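Local coordinates for protein putative isomerase YbhH (Escherichia coli, PDB 6OTV) that is probably an isomerase of the PrpF family, akin to diaminopimelate epimerase, whose substrate and reaction are not established, at residues Phe175-Gln180 / Lys236-Gly241; Gly168-Lys173 / Ala195-Ile200; Lys3-Met8 / Ser344-Leu349; Leu19-Leu24 / Val60-Arg65. One frame throughout, in Å; residues are numbered along the deposited sequence.

In the fold
The four contacts form two pairs. Interactions 1 and 2 have centres about 9 Å apart and share the loop between strands 158-163 and 182-184; the salt bridge from Lys173 NZ to Asp178 OD2 (3.1 Å) joins them. Interactions 3 and 4, with centres about 12 Å apart, are linked through the neighbouring strands 3-11 and 14-20, one from each contact, and meet where Cys6 SG lies 3.8 Å from Leu19 CD2. The centres of interactions 1 and 3 are about 45 Å apart, on opposite sides of the chain's centre. Such a split is consistent with the two-lobed fold of diaminopimelate epimerase relatives, in which the active site lies between the lobes.

Interaction 1. Residues Phe175-Gln180 / Lys236-Gly241; sequences FPTDNQ and KAMGLG. With EDO (1,2-ethanediol), chain M.
Pro176 and Met238 bring their CA atoms to 4.7 Å where a type I turn, Phe175 to Asp178, meets the chain just as it leaves helix 221-237. The turn is closed by the backbone bond from Asp178 N to Phe175 O, and the contact across to 236-241 is van der Waals packing. Pro176 and Met238 lie side by side and point the same way, with their CB atoms 3.6 Å apart; Pro176 CB also touches the carbonyl oxygen Met238 O at 3.3 Å. The methyl CG2 of Thr177 touches Ala237 O at 3.3 Å, at the end of the helix, and Met238 CG at 3.6 Å, just beyond it. Its chi1 of 70° puts OG1 between backbone N and carbonyl carbon, where it hydrogen-bonds Asp182 OD2. Phe175 does not touch 236-241: its N donates a nearly straight bond (168°) to ethanediol O1, which also lies near the ring plane at its edge, while Gln180 CG sits 3.8 Å above one ring face, toward the rim. Strand 187-193 runs beside the contact, its Cys191 touching both Thr177 and Met238 and its Asp193 touching Pro176, so the turn and the end of helix 221-237 meet against that strand.

Interaction 2. Residues Gly168-Lys173 / Ala195-Ile200; sequences GTKTGK and AMPVVI
One face of the flat peptide group joining Ala195 to Met196 is covered by Thr169, whose hydroxyl OG1 stands almost directly above Ala195 C at 3.5 Å and is 3.6 Å from Met196 N. The puckered Pro197 ring is met at its CG by Lys170 CB, 3.6 Å away. Thr169 OG1 sits between its own backbone N and carbonyl carbon (chi1 43°), while the methyl CG2 rests 3.7 Å from Ala195 CA. The hydroxyl does not bond the peptide beneath it; its polar partner is Asp193 OD1. The other carboxylate oxygen, Asp193 OD2, accepts from the backbone N atoms of Lys170 and Thr171, so Asp193, at the end of strand 187-193, binds 169-171 through both carboxylate oxygens. Lys170 contributes its CB to the contact; chi2 of 78° bends its chain at CD, and the far end runs away from 195-200. Beyond Met196 the chain enters strand 197-202, which pairs antiparallel with strand 187-193 and parallel with strand 250-255. Helix 279-290 packs alongside, where Ile283 touches Ala195 and Ala284 touches Val198, and segment 168-173 lies at the beginning of this strand.

Interaction 3. Residues Lys3-Met8 / Ser344-Leu349; sequences KIPCVM and SGEVYL
An antiparallel strand pair joins the two ends of the chain, Lys3 to Val7 facing Tyr348 back to Ser344. Ile4 and Val347 exchange two backbone bonds, Ile4 N to Val347 O at 2.9 Å and Val347 N to Ile4 O at 3.0 Å, and Cys6 with Gly345 forms the second hydrogen-bonded pair. On the face carrying Lys3, Pro5 and Val7, Glu346 makes the closest side-chain contacts. Its chain bends at chi2 (80°), which carries CD over the flat Ile4-Pro5 peptide, 3.6 Å from Ile4 C. Carboxylate oxygen OE2 then rests 3.4 Å from Lys3 CG; Lys3 NZ extends past it to 4.8 Å, too far for a salt bridge, though the opposite charges probably attract. Tyr348 CD1 lies 3.8 Å from Lys3 CB, obliquely to the ring. At Gly345, opposite Cys6, the chain turns a corner between strands 332-344 and 346-348, both partners of strand 3-11, with backbone angles (164/-135°) at which a CB would collide with the preceding carbonyl oxygen. On the opposite face Val347 CG2 packs on Cys6 CB at 3.5 Å. Ile4 on that face touches Ile38 of helix 28-39, and Cys6 touches Ala17 and Leu19 of strand 14-20.

Interaction 4. Residues Leu19-Leu24 / Val60-Arg65; sequences LLAEHL and VAIISR. With EDO (1,2-ethanediol), chain L.
Beyond the last strand bond, where Ala21 CB still touches Ser64 CB, an ethanediol molecule spans the parting chains. Arg65 N donates to its O1 at 2.9 Å in a nearly straight bond (172°), and Glu22 N gives a weak, bent one to O2 (129°). Leu20 CD2 and the CG of Glu22 border the diol's carbons, and the charged ends of Glu22 and Arg65 stand near it without meeting. Before this point the strands are parallel: Leu19 N donates to Ala61 O, Ile63 N to Leu19 O at 2.8 Å and Ala21 N to Ile63 O at 3.0 Å. From Ala21 to His23 the chain makes a 3-10 turn that returns Leu24 over the strand, and Leu24 CD1 meets Ile62 CD1 at 3.6 Å, the two side chains crossing obliquely. Ile62 CG2 touches Ala21 CB at 3.8 Å, while CG1 of the same residue carries CD1 to Leu24. Leu19 CD1 adds a contact with Val60 CG1 at 3.9 Å. The two parallel strands, 14-20 and 59-65, are connected through helix 28-39, a beta-alpha-beta connection. Leu19 and Leu24 pack on helix 28-39, Leu20 and Ile63 face Phe103 of helix 94-106, and strand 73-80 pairs antiparallel along the other edge of strand 59-65.

Interaction 1. Residues Phe175-Gln180 / Lys236-Gly241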
loop_
_atom_site.group_PDB
_atom_site.type_symbol
_atom_site.label_atom_id
_atom_site.label_comp_id
_atom_site.label_asym_id
_atom_site.label_seq_id
_atom_site.Cartn_x
_atom_site.Cartn_y
_atom_site.Cartn_z
ATOM N N PHE A 175 -2.765 20.628 -2.962
ATOM C CA PHE A 175 -2.573 22.029 -3.324
ATOM C C PHE A 175 -1.462 22.597 -2.451
ATOM O O PHE A 175 -1.722 23.068 -1.334
ATOM C CB PHE A 175 -3.870 22.822 -3.152
ATOM C CG PHE A 175 -5.008 22.288 -3.974
ATOM C CD1 PHE A 175 -5.122 22.611 -5.319
ATOM C CD2 PHE A 175 -5.956 21.449 -3.409
ATOM C CE1 PHE A 175 -6.162 22.111 -6.082
ATOM C CE2 PHE A 175 -7.002 20.947 -4.167
ATOM C CZ PHE A 175 -7.105 21.279 -5.507
ATOM N N PRO A 176 -0.207 22.565 -2.909
ATOM C CA PRO A 176 0.900 23.024 -2.054
ATOM C C PRO A 176 0.795 24.480 -1.640
ATOM O O PRO A 176 1.266 24.840 -0.555
ATOM C CB PRO A 176 2.138 22.779 -2.928
ATOM C CG PRO A 176 1.714 21.742 -3.916
ATOM C CD PRO A 176 0.268 22.012 -4.188
ATOM N N THR A 177 0.197 25.333 -2.471
ATOM C CA THR A 177 0.012 26.735 -2.124
ATOM C C THR A 177 -1.167 26.964 -1.188
ATOM O O THR A 177 -1.447 28.117 -0.846
ATOM C CB THR A 177 -0.184 27.576 -3.389
ATOM O OG1 THR A 177 -1.457 27.271 -3.973
ATOM C CG2 THR A 177 0.912 27.285 -4.401
ATOM N N ASP A 178 -1.863 25.901 -0.781
ATOM C CA ASP A 178 -3.060 25.975 0.055
ATOM C C ASP A 178 -4.184 26.767 -0.607
ATOM O O ASP A 178 -5.108 27.228 0.071
ATOM C CB ASP A 178 -2.744 26.558 1.439
ATOM C CG ASP A 178 -1.684 25.764 2.176
ATOM O OD1 ASP A 178 -0.483 26.024 1.954
ATOM O OD2 ASP A 178 -2.052 24.876 2.972
ATOM N N ASN A 179 -4.121 26.929 -1.928
ATOM C CA ASN A 179 -5.162 27.595 -2.697
ATOM C C ASN A 179 -5.490 26.763 -3.927
ATOM O O ASN A 179 -4.588 26.273 -4.614
ATOM C CB ASN A 179 -4.735 29.002 -3.132
ATOM C CG ASN A 179 -4.532 29.941 -1.960
ATOM O OD1 ASN A 179 -5.258 29.882 -0.968
ATOM N ND2 ASN A 179 -3.540 30.815 -2.071
ATOM N N GLN A 180 -6.786 26.606 -4.199
ATOM C CA GLN A 180 -7.198 25.928 -5.421
ATOM C C GLN A 180 -6.867 26.756 -6.656
ATOM O O GLN A 180 -6.607 26.194 -7.726
ATOM C CB GLN A 180 -8.694 25.614 -5.378
ATOM C CG GLN A 180 -9.067 24.421 -4.507
ATOM C CD GLN A 180 -8.861 24.684 -3.028
ATOM O OE1 GLN A 180 -8.799 25.835 -2.592
ATOM N NE2 GLN A 180 -8.750 23.614 -2.247
ATOM N N LYS A 236 8.198 28.299 -6.640
ATOM C CA LYS A 236 8.530 28.892 -5.349
ATOM C C LYS A 236 7.309 28.965 -4.443
ATOM O O LYS A 236 7.439 28.878 -3.217
ATOM C CB LYS A 236 9.133 30.284 -5.545
ATOM N N ALA A 237 6.117 29.111 -5.025
ATOM C CA ALA A 237 4.896 29.184 -4.236
ATOM C C ALA A 237 4.426 27.822 -3.744
ATOM O O ALA A 237 3.695 27.756 -2.750
ATOM C CB ALA A 237 3.783 29.847 -5.051
ATOM N N MET A 238 4.824 26.739 -4.412
ATOM C CA MET A 238 4.407 25.394 -4.042
ATOM C C MET A 238 5.378 24.713 -3.086
ATOM O O MET A 238 5.394 23.478 -3.011
ATOM C CB MET A 238 4.229 24.532 -5.291
ATOM C CG MET A 238 2.979 24.836 -6.091
ATOM S SD MET A 238 2.938 23.836 -7.585
ATOM C CE MET A 238 4.594 24.128 -8.168
ATOM N N GLY A 239 6.185 25.480 -2.359
ATOM C CA GLY A 239 7.113 24.913 -1.407
ATOM C C GLY A 239 8.457 24.522 -1.975
ATOM O O GLY A 239 9.284 23.969 -1.238
ATOM N N LEU A 240 8.699 24.773 -3.255
ATOM C CA LEU A 240 10.001 24.541 -3.856
ATOM C C LEU A 240 10.733 25.882 -3.957
ATOM O O LEU A 240 10.334 26.872 -3.329
ATOM C CB LEU A 240 9.839 23.848 -5.219
ATOM C CG LEU A 240 8.638 22.943 -5.527
ATOM C CD1 LEU A 240 8.784 22.350 -6.926
ATOM C CD2 LEU A 240 8.440 21.834 -4.498
ATOM N N GLY A 241 11.799 25.932 -4.745
ATOM C CA GLY A 241 12.536 27.170 -4.907
ATOM C C GLY A 241 13.600 27.077 -5.977
ATOM O O GLY A 241 14.351 26.099 -6.021
HETATM C C1 EDO M . -4.790 19.788 0.676
HETATM O O1 EDO M . -3.917 20.383 -0.294
HETATM C C2 EDO M . -4.851 18.279 0.463
HETATM O O2 EDO M . -3.533 17.724 0.551
#

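Interaction 2. Residues Gly168-Lys173 / Ala195-Ile200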
loop_
_atom_site.group_PDB
_atom_site.type_symbol
_atom_site.label_atom_id
_atom_site.label_comp_id
_atom_site.label_asym_id
_atom_site.label_seq_id
_atom_site.Cartn_x
_atom_site.Cartn_y
_atom_site.Cartn_z
ATOM N N GLY A 168 0.225 14.499 -3.626
ATOM C CA GLY A 168 1.423 15.070 -3.037
ATOM C C GLY A 168 2.686 14.269 -3.275
ATOM O O GLY A 168 3.458 14.032 -2.342
ATOM N N THR A 169 2.916 13.854 -4.523
ATOM C CA THR A 169 4.063 13.001 -4.825
ATOM C C THR A 169 5.388 13.695 -4.537
ATOM O O THR A 169 6.355 13.039 -4.134
ATOM C CB THR A 169 4.014 12.552 -6.287
ATOM O OG1 THR A 169 3.649 13.663 -7.116
ATOM C CG2 THR A 169 3.006 11.429 -6.469
ATOM N N LYS A 170 5.459 15.012 -4.739
ATOM C CA LYS A 170 6.676 15.764 -4.475
ATOM C C LYS A 170 6.538 16.750 -3.327
ATOM O O LYS A 170 7.554 17.143 -2.745
ATOM C CB LYS A 170 7.117 16.521 -5.737
ATOM C CG LYS A 170 8.529 17.088 -5.689
ATOM C CD LYS A 170 9.580 16.019 -5.941
ATOM C CE LYS A 170 10.970 16.633 -6.041
ATOM N NZ LYS A 170 11.997 15.639 -6.453
ATOM N N THR A 171 5.316 17.144 -2.977
ATOM C CA THR A 171 5.070 18.121 -1.925
ATOM C C THR A 171 4.544 17.495 -0.643
ATOM O O THR A 171 5.027 17.813 0.448
ATOM C CB THR A 171 4.073 19.183 -2.413
ATOM O OG1 THR A 171 4.691 20.005 -3.411
ATOM C CG2 THR A 171 3.607 20.049 -1.250
ATOM N N GLY A 172 3.563 16.603 -0.747
ATOM C CA GLY A 172 2.829 16.122 0.401
ATOM C C GLY A 172 1.452 16.729 0.548
ATOM O O GLY A 172 0.702 16.320 1.443
ATOM N N LYS A 173 1.105 17.697 -0.298
ATOM C CA LYS A 173 -0.225 18.283 -0.334
ATOM C C LYS A 173 -0.734 18.277 -1.768
ATOM O O LYS A 173 0.043 18.395 -2.719
ATOM C CB LYS A 173 -0.232 19.719 0.212
ATOM C CG LYS A 173 0.106 19.837 1.691
ATOM C CD LYS A 173 -0.073 21.268 2.183
ATOM C CE LYS A 173 0.212 21.389 3.673
ATOM N NZ LYS A 173 -0.052 22.766 4.182
ATOM N N ALA A 195 0.245 12.919 -8.769
ATOM C CA ALA A 195 1.143 12.090 -9.575
ATOM C C ALA A 195 2.268 12.911 -10.201
ATOM O O ALA A 195 3.314 12.364 -10.564
ATOM C CB ALA A 195 0.369 11.332 -10.658
ATOM N N MET A 196 2.072 14.218 -10.316
ATOM C CA MET A 196 3.054 15.128 -10.886
ATOM C C MET A 196 2.709 16.548 -10.456
ATOM O O MET A 196 1.544 16.952 -10.542
ATOM C CB MET A 196 3.080 15.016 -12.413
ATOM C CG MET A 196 4.002 16.009 -13.110
ATOM S SD MET A 196 5.753 15.706 -12.787
ATOM C CE MET A 196 5.960 14.099 -13.547
ATOM N N PRO A 197 3.675 17.321 -9.962
ATOM C CA PRO A 197 3.422 18.748 -9.706
ATOM C C PRO A 197 3.262 19.490 -11.025
ATOM O O PRO A 197 4.170 19.495 -11.858
ATOM C CB PRO A 197 4.675 19.205 -8.948
ATOM C CG PRO A 197 5.333 17.947 -8.475
ATOM C CD PRO A 197 5.006 16.905 -9.494
ATOM N N VAL A 198 2.095 20.099 -11.223
ATOM C CA VAL A 198 1.816 20.854 -12.438
ATOM C C VAL A 198 1.196 22.190 -12.064
ATOM O O VAL A 198 0.594 22.346 -10.996
ATOM C CB VAL A 198 0.886 20.092 -13.414
ATOM C CG1 VAL A 198 1.475 18.737 -13.791
ATOM C CG2 VAL A 198 -0.510 19.942 -12.826
ATOM N N VAL A 199 1.353 23.162 -12.958
ATOM C CA VAL A 199 0.664 24.442 -12.864
ATOM C C VAL A 199 -0.242 24.554 -14.083
ATOM O O VAL A 199 0.233 24.540 -15.226
ATOM C CB VAL A 199 1.646 25.623 -12.765
ATOM C CG1 VAL A 199 2.806 25.453 -13.736
ATOM C CG2 VAL A 199 0.925 26.939 -13.004
ATOM N N ILE A 200 -1.542 24.637 -13.838
ATOM C CA ILE A 200 -2.543 24.595 -14.895
ATOM C C ILE A 200 -2.872 26.023 -15.304
ATOM O O ILE A 200 -3.339 26.821 -14.484
ATOM C CB ILE A 200 -3.794 23.839 -14.429
ATOM C CG1 ILE A 200 -3.426 22.385 -14.129
ATOM C CG2 ILE A 200 -4.900 23.928 -15.468
ATOM C CD1 ILE A 200 -4.493 21.621 -13.412
#

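Interaction 3. Residues Lys3-Met8 / Ser344-Leu349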
loop_
_atom_site.group_PDB
_atom_site.type_symbol
_atom_site.label_atom_id
_atom_site.label_comp_id
_atom_site.label_asym_id
_atom_site.label_seq_id
_atom_site.Cartn_x
_atom_site.Cartn_y
_atom_site.Cartn_z
ATOM N N LYS A 3 26.969 -10.163 -23.074
ATOM C CA LYS A 3 25.607 -10.542 -23.410
ATOM C C LYS A 3 24.760 -10.499 -22.147
ATOM O O LYS A 3 25.271 -10.617 -21.029
ATOM C CB LYS A 3 25.544 -11.933 -24.050
ATOM C CG LYS A 3 25.993 -13.052 -23.129
ATOM C CD LYS A 3 25.783 -14.407 -23.775
ATOM C CE LYS A 3 26.161 -15.535 -22.832
ATOM N NZ LYS A 3 25.963 -16.863 -23.472
ATOM N N ILE A 4 23.453 -10.336 -22.339
ATOM C CA ILE A 4 22.513 -10.216 -21.226
ATOM C C ILE A 4 21.128 -10.668 -21.681
ATOM O O ILE A 4 20.703 -10.338 -22.797
ATOM C CB ILE A 4 22.486 -8.777 -20.684
ATOM C CG1 ILE A 4 21.506 -8.648 -19.517
ATOM C CG2 ILE A 4 22.130 -7.784 -21.788
ATOM C CD1 ILE A 4 21.500 -7.271 -18.888
ATOM N N PRO A 5 20.406 -11.446 -20.871
ATOM C CA PRO A 5 19.011 -11.764 -21.206
ATOM C C PRO A 5 18.167 -10.501 -21.280
ATOM O O PRO A 5 18.330 -9.573 -20.482
ATOM C CB PRO A 5 18.565 -12.672 -20.054
ATOM C CG PRO A 5 19.832 -13.243 -19.511
ATOM C CD PRO A 5 20.866 -12.167 -19.673
ATOM N N CYS A 6 17.252 -10.472 -22.245
ATOM C CA CYS A 6 16.471 -9.270 -22.489
ATOM C C CYS A 6 15.133 -9.637 -23.117
ATOM O O CYS A 6 15.013 -10.643 -23.821
ATOM C CB CYS A 6 17.241 -8.299 -23.387
ATOM S SG CYS A 6 16.381 -6.760 -23.762
ATOM N N VAL A 7 14.128 -8.811 -22.840
ATOM C CA VAL A 7 12.795 -8.947 -23.415
ATOM C C VAL A 7 12.371 -7.575 -23.920
ATOM O O VAL A 7 12.328 -6.613 -23.143
ATOM C CB VAL A 7 11.770 -9.481 -22.396
ATOM C CG1 VAL A 7 10.366 -9.439 -22.984
ATOM C CG2 VAL A 7 12.120 -10.896 -21.954
ATOM N N MET A 8 12.072 -7.474 -25.213
ATOM C CA MET A 8 11.491 -6.257 -25.762
ATOM C C MET A 8 9.978 -6.354 -25.674
ATOM O O MET A 8 9.389 -7.368 -26.066
ATOM C CB MET A 8 11.913 -6.025 -27.213
ATOM C CG MET A 8 11.360 -4.751 -27.831
ATOM S SD MET A 8 11.792 -4.587 -29.578
ATOM C CE MET A 8 13.580 -4.524 -29.485
ATOM N N SER A 344 11.941 -12.100 -27.053
ATOM C CA SER A 344 12.489 -12.699 -25.844
ATOM C C SER A 344 13.737 -13.478 -26.224
ATOM O O SER A 344 13.701 -14.299 -27.147
ATOM C CB SER A 344 11.477 -13.617 -25.157
ATOM O OG SER A 344 11.978 -14.048 -23.906
ATOM N N GLY A 345 14.839 -13.214 -25.526
ATOM C CA GLY A 345 16.084 -13.895 -25.827
ATOM C C GLY A 345 17.318 -13.251 -25.230
ATOM O O GLY A 345 17.327 -12.871 -24.054
ATOM N N GLU A 346 18.370 -13.120 -26.034
ATOM C CA GLU A 346 19.665 -12.646 -25.566
ATOM C C GLU A 346 20.112 -11.466 -26.418
ATOM O O GLU A 346 20.041 -11.525 -27.651
ATOM C CB GLU A 346 20.705 -13.771 -25.629
ATOM C CG GLU A 346 21.948 -13.532 -24.791
ATOM C CD GLU A 346 21.737 -13.852 -23.323
ATOM O OE1 GLU A 346 20.680 -14.422 -22.978
ATOM O OE2 GLU A 346 22.636 -13.540 -22.514
ATOM N N VAL A 347 20.571 -10.401 -25.765
ATOM C CA VAL A 347 21.119 -9.232 -26.443
ATOM C C VAL A 347 22.625 -9.219 -26.229
ATOM O O VAL A 347 23.104 -9.462 -25.116
ATOM C CB VAL A 347 20.475 -7.923 -25.943
ATOM C CG1 VAL A 347 21.259 -6.709 -26.438
ATOM C CG2 VAL A 347 19.033 -7.837 -26.414
ATOM N N TYR A 348 23.369 -8.942 -27.297
ATOM C CA TYR A 348 24.824 -8.964 -27.277
ATOM C C TYR A 348 25.367 -7.544 -27.324
ATOM O O TYR A 348 24.862 -6.698 -28.070
ATOM C CB TYR A 348 25.370 -9.788 -28.448
ATOM C CG TYR A 348 24.882 -11.220 -28.423
ATOM C CD1 TYR A 348 25.632 -12.219 -27.813
ATOM C CD2 TYR A 348 23.655 -11.570 -28.983
ATOM C CE1 TYR A 348 25.184 -13.527 -27.774
ATOM C CE2 TYR A 348 23.200 -12.877 -28.949
ATOM C CZ TYR A 348 23.968 -13.850 -28.341
ATOM O OH TYR A 348 23.521 -15.154 -28.301
ATOM N N LEU A 349 26.395 -7.288 -26.517
ATOM C CA LEU A 349 26.978 -5.965 -26.351
ATOM C C LEU A 349 28.290 -5.853 -27.118
ATOM O O LEU A 349 29.121 -6.767 -27.062
ATOM C CB LEU A 349 27.228 -5.678 -24.870
ATOM C CG LEU A 349 26.053 -6.040 -23.957
ATOM C CD1 LEU A 349 26.435 -5.907 -22.489
ATOM C CD2 LEU A 349 24.831 -5.184 -24.287
#

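Interaction 4. Residues Leu19-Leu24 / Val60-Arg65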
loop_
_atom_site.group_PDB
_atom_site.type_symbol
_atom_site.label_atom_id
_atom_site.label_comp_id
_atom_site.label_asym_id
_atom_site.label_seq_id
_atom_site.Cartn_x
_atom_site.Cartn_y
_atom_site.Cartn_z
ATOM N N LEU A 19 14.254 -5.792 -18.313
ATOM C CA LEU A 19 15.398 -6.503 -17.767
ATOM C C LEU A 19 15.153 -6.829 -16.302
ATOM O O LEU A 19 14.464 -6.092 -15.592
ATOM C CB LEU A 19 16.682 -5.669 -17.892
ATOM C CG LEU A 19 17.039 -5.165 -19.293
ATOM C CD1 LEU A 19 18.148 -4.128 -19.228
ATOM C CD2 LEU A 19 17.442 -6.331 -20.186
ATOM N N LEU A 20 15.721 -7.946 -15.859
ATOM C CA LEU A 20 15.759 -8.284 -14.444
ATOM C C LEU A 20 16.980 -7.640 -13.807
ATOM O O LEU A 20 18.081 -7.688 -14.363
ATOM C CB LEU A 20 15.805 -9.799 -14.244
ATOM C CG LEU A 20 14.566 -10.593 -14.651
ATOM C CD1 LEU A 20 14.871 -12.081 -14.621
ATOM C CD2 LEU A 20 13.406 -10.268 -13.727
ATOM N N ALA A 21 16.782 -7.040 -12.632
ATOM C CA ALA A 21 17.883 -6.371 -11.946
ATOM C C ALA A 21 19.015 -7.327 -11.594
ATOM O O ALA A 21 20.155 -6.880 -11.427
ATOM C CB ALA A 21 17.367 -5.670 -10.688
ATOM N N GLU A 22 18.726 -8.629 -11.481
ATOM C CA GLU A 22 19.775 -9.618 -11.241
ATOM C C GLU A 22 20.884 -9.523 -12.280
ATOM O O GLU A 22 22.061 -9.721 -11.963
ATOM C CB GLU A 22 19.191 -11.029 -11.264
ATOM C CG GLU A 22 18.504 -11.484 -10.006
ATOM C CD GLU A 22 17.843 -12.836 -10.195
ATOM O OE1 GLU A 22 17.776 -13.302 -11.354
ATOM O OE2 GLU A 22 17.397 -13.433 -9.191
ATOM N N HIS A 23 20.524 -9.240 -13.528
ATOM C CA HIS A 23 21.441 -9.345 -14.652
ATOM C C HIS A 23 22.231 -8.068 -14.900
ATOM O O HIS A 23 22.917 -7.969 -15.922
ATOM C CB HIS A 23 20.667 -9.744 -15.908
ATOM C CG HIS A 23 19.964 -11.059 -15.780
ATOM N ND1 HIS A 23 18.773 -11.334 -16.418
ATOM C CD2 HIS A 23 20.286 -12.176 -15.085
ATOM C CE1 HIS A 23 18.392 -12.564 -16.121
ATOM N NE2 HIS A 23 19.293 -13.097 -15.315
ATOM N N LEU A 24 22.161 -7.102 -13.990
ATOM C CA LEU A 24 22.855 -5.835 -14.137
ATOM C C LEU A 24 23.777 -5.596 -12.947
ATOM O O LEU A 24 23.483 -6.039 -11.832
ATOM C CB LEU A 24 21.858 -4.673 -14.258
ATOM C CG LEU A 24 21.069 -4.604 -15.569
ATOM C CD1 LEU A 24 19.921 -3.614 -15.464
ATOM C CD2 LEU A 24 21.993 -4.229 -16.718
ATOM N N VAL A 60 13.981 1.714 -21.084
ATOM C CA VAL A 60 14.351 0.514 -20.339
ATOM C C VAL A 60 13.506 0.443 -19.073
ATOM O O VAL A 60 13.275 1.460 -18.410
ATOM C CB VAL A 60 15.857 0.494 -19.985
ATOM C CG1 VAL A 60 16.201 -0.746 -19.177
ATOM C CG2 VAL A 60 16.715 0.564 -21.244
ATOM N N ALA A 61 13.048 -0.763 -18.741
ATOM C CA ALA A 61 12.395 -1.049 -17.469
ATOM C C ALA A 61 13.188 -2.136 -16.760
ATOM O O ALA A 61 13.376 -3.229 -17.308
ATOM C CB ALA A 61 10.944 -1.491 -17.676
ATOM N N ILE A 62 13.654 -1.841 -15.551
ATOM C CA ILE A 62 14.429 -2.782 -14.751
ATOM C C ILE A 62 13.527 -3.283 -13.629
ATOM O O ILE A 62 13.120 -2.510 -12.752
ATOM C CB ILE A 62 15.713 -2.144 -14.205
ATOM C CG1 ILE A 62 16.567 -1.611 -15.362
ATOM C CG2 ILE A 62 16.490 -3.150 -13.364
ATOM C CD1 ILE A 62 17.741 -0.746 -14.923
ATOM N N ILE A 63 13.213 -4.578 -13.656
ATOM C CA ILE A 63 12.193 -5.172 -12.797
ATOM C C ILE A 63 12.858 -6.118 -11.806
ATOM O O ILE A 63 13.801 -6.840 -12.154
ATOM C CB ILE A 63 11.129 -5.919 -13.626
ATOM C CG1 ILE A 63 10.702 -5.093 -14.846
ATOM C CG2 ILE A 63 9.934 -6.276 -12.761
ATOM C CD1 ILE A 63 10.131 -3.740 -14.512
ATOM N N SER A 64 12.350 -6.126 -10.575
ATOM C CA SER A 64 12.840 -7.022 -9.537
ATOM C C SER A 64 11.751 -7.190 -8.488
ATOM O O SER A 64 10.779 -6.433 -8.447
ATOM C CB SER A 64 14.121 -6.489 -8.894
ATOM O OG SER A 64 13.840 -5.380 -8.057
ATOM N N ARG A 65 11.925 -8.200 -7.640
ATOM C CA ARG A 65 11.064 -8.328 -6.473
ATOM C C ARG A 65 11.237 -7.110 -5.577
ATOM O O ARG A 65 12.349 -6.612 -5.387
ATOM C CB ARG A 65 11.386 -9.609 -5.704
ATOM C CG ARG A 65 10.905 -10.875 -6.395
ATOM C CD ARG A 65 11.124 -12.100 -5.522
ATOM N NE ARG A 65 10.620 -13.315 -6.154
ATOM C CZ ARG A 65 11.329 -14.077 -6.981
ATOM N NH1 ARG A 65 12.579 -13.750 -7.282
ATOM N NH2 ARG A 65 10.786 -15.166 -7.511
HETATM C C1 EDO L . 14.660 -10.869 -9.148
HETATM O O1 EDO L . 14.159 -9.943 -8.176
HETATM C C2 EDO L . 15.184 -10.113 -10.365
HETATM O O2 EDO L . 16.217 -9.206 -9.966
#